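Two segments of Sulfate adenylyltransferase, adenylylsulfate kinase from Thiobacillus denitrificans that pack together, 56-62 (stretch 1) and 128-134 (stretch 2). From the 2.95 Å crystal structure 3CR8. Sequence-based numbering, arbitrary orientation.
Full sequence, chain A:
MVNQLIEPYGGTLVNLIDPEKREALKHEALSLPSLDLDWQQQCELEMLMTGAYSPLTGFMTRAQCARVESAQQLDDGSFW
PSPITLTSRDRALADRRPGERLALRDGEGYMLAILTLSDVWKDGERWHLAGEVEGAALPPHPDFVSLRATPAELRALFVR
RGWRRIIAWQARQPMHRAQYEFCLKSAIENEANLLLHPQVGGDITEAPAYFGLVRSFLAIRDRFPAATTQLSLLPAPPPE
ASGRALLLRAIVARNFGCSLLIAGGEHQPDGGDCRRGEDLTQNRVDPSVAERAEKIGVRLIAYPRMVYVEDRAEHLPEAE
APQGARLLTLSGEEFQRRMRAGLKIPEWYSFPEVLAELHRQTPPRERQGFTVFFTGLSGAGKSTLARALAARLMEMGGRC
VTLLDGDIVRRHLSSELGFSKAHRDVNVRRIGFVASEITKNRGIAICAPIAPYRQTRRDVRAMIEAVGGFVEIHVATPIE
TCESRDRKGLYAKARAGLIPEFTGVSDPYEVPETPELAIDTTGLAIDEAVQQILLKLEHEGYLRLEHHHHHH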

# COMPACT_ATOMS: atom_id res chain seq x y z
N LEU A 56 13.30 54.80 10.99
CA LEU A 56 13.20 55.50 9.71
C LEU A 56 11.76 55.88 9.33
O LEU A 56 10.79 55.16 9.61
CB LEU A 56 13.85 54.71 8.58
CG LEU A 56 15.34 54.38 8.64
CD1 LEU A 56 15.89 54.43 7.21
CD2 LEU A 56 16.11 55.31 9.54
N THR A 57 11.64 57.02 8.67
CA THR A 57 10.34 57.62 8.43
C THR A 57 10.32 58.35 7.09
O THR A 57 9.37 59.07 6.80
CB THR A 57 9.95 58.53 9.62
OG1 THR A 57 8.54 58.73 9.60
CG2 THR A 57 10.67 59.87 9.57
N GLY A 58 11.39 58.14 6.31
CA GLY A 58 11.51 58.61 4.94
C GLY A 58 12.78 58.07 4.33
O GLY A 58 13.63 57.57 5.06
N PHE A 59 12.93 58.18 3.02
CA PHE A 59 14.12 57.72 2.33
C PHE A 59 15.29 58.66 2.60
O PHE A 59 15.14 59.89 2.57
CB PHE A 59 13.89 57.58 0.83
CG PHE A 59 12.88 56.54 0.49
CD1 PHE A 59 11.61 56.90 0.11
CD2 PHE A 59 13.19 55.21 0.59
CE1 PHE A 59 10.67 55.94 -0.18
CE2 PHE A 59 12.25 54.24 0.30
CZ PHE A 59 10.99 54.60 -0.08
N MET A 60 16.46 58.06 2.86
CA MET A 60 17.67 58.81 3.19
C MET A 60 18.16 59.71 2.09
O MET A 60 17.84 59.54 0.91
CB MET A 60 18.79 57.87 3.57
CG MET A 60 18.67 57.31 4.94
SD MET A 60 19.90 56.01 5.24
CE MET A 60 19.36 55.47 6.86
N THR A 61 18.98 60.65 2.52
CA THR A 61 19.40 61.76 1.70
C THR A 61 20.85 61.55 1.42
O THR A 61 21.52 60.96 2.23
CB THR A 61 19.25 63.05 2.48
OG1 THR A 61 18.52 64.00 1.70
CG2 THR A 61 20.61 63.58 2.89
N ARG A 62 21.34 62.03 0.28
CA ARG A 62 22.68 61.67 -0.19
C ARG A 62 23.73 61.78 0.92
O ARG A 62 24.67 61.00 0.99
CB ARG A 62 23.09 62.49 -1.42
CG ARG A 62 23.78 61.65 -2.48
CD ARG A 62 24.94 62.38 -3.12
NE ARG A 62 26.10 62.44 -2.23
CZ ARG A 62 27.07 61.53 -2.19
NH1 ARG A 62 27.03 60.46 -2.99
NH2 ARG A 62 28.08 61.68 -1.34
N HIS A 128 18.01 58.71 -7.66
CA HIS A 128 17.77 58.47 -6.24
C HIS A 128 16.90 59.60 -5.68
O HIS A 128 16.99 60.74 -6.12
CB HIS A 128 19.08 58.46 -5.46
CG HIS A 128 19.82 57.16 -5.52
ND1 HIS A 128 20.31 56.62 -6.69
CD2 HIS A 128 20.18 56.30 -4.53
CE1 HIS A 128 20.92 55.48 -6.43
NE2 HIS A 128 20.87 55.27 -5.12
N LEU A 129 16.07 59.27 -4.69
CA LEU A 129 15.16 60.25 -4.14
C LEU A 129 15.18 60.17 -2.62
O LEU A 129 15.52 59.13 -2.05
CB LEU A 129 13.74 60.04 -4.66
CG LEU A 129 13.60 59.87 -6.16
CD1 LEU A 129 12.15 59.52 -6.52
CD2 LEU A 129 14.06 61.15 -6.82
N ALA A 130 14.80 61.27 -1.97
CA ALA A 130 14.92 61.41 -0.54
C ALA A 130 13.78 62.26 -0.01
O ALA A 130 13.24 63.09 -0.71
CB ALA A 130 16.24 62.05 -0.19
N GLY A 131 13.43 62.06 1.26
CA GLY A 131 12.43 62.88 1.90
C GLY A 131 11.50 62.08 2.79
O GLY A 131 11.44 60.85 2.69
N GLU A 132 10.78 62.79 3.65
CA GLU A 132 9.74 62.21 4.47
C GLU A 132 8.64 61.62 3.61
O GLU A 132 8.39 62.07 2.50
CB GLU A 132 9.17 63.26 5.40
CG GLU A 132 10.18 63.79 6.37
CD GLU A 132 10.72 62.72 7.26
OE1 GLU A 132 9.93 61.92 7.77
OE2 GLU A 132 11.95 62.67 7.45
N VAL A 133 7.99 60.59 4.12
CA VAL A 133 6.98 59.90 3.34
C VAL A 133 5.65 59.95 4.07
O VAL A 133 5.62 59.80 5.29
CB VAL A 133 7.38 58.42 3.08
CG1 VAL A 133 6.25 57.67 2.40
CG2 VAL A 133 8.62 58.37 2.23
N GLU A 134 4.56 60.20 3.34
CA GLU A 134 3.21 60.11 3.92
C GLU A 134 2.43 59.12 3.09
O GLU A 134 2.20 59.35 1.90
CB GLU A 134 2.48 61.47 3.91
CG GLU A 134 3.01 62.51 4.89
CD GLU A 134 2.59 63.94 4.52
OE1 GLU A 134 2.68 64.32 3.34
OE2 GLU A 134 2.19 64.70 5.43

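Stretch 1 lies antiparallel against the strand of stretch 2, pairing with it only briefly; all three hydrogen bonds between them join backbone atoms. Leu-56 stays out of the contact. At Thr-57 the carbonyl accepts a weak hydrogen bond from the strand of stretch 2, Val-133 N to Thr-57 O, 3.4 Å.

Gly-58 faces Glu-132 in a non-hydrogen-bonded pair, their CA atoms 4.0 Å apart. Such an approach suits glycine: a CB here would point toward stretch 2 and collide with Gly-131 O and Glu-132 CA.

Phe-59 pairs with Gly-131 through two hydrogen bonds. Gly-131 N to Phe-59 O, 3.1 Å, is nearly straight at 167°; Phe-59 N to Gly-131 O is also 3.1 Å but, bent to 124°, weak. Gly-131 has a positive phi of 140°, and a CB at these backbone angles would jam against the preceding carbonyl, so glycine fits. The buried Phe-59 ring makes apolar contact with Val-133, CD1 to CG2 at 3.9 Å, two hydrocarbon groups sheltered from water.

The CA-to-CB bond of Met-60 points away from stretch 2, and Met-60 O lies 3.2 Å from Ala-130 CB. Thr-61 OG1 lies 3.5 Å from Ala-130 CB, a contact without a hydrogen bond, just before a helix begins. The small Ala-130 side chain thus meets both residues, while Arg-62 makes no contact.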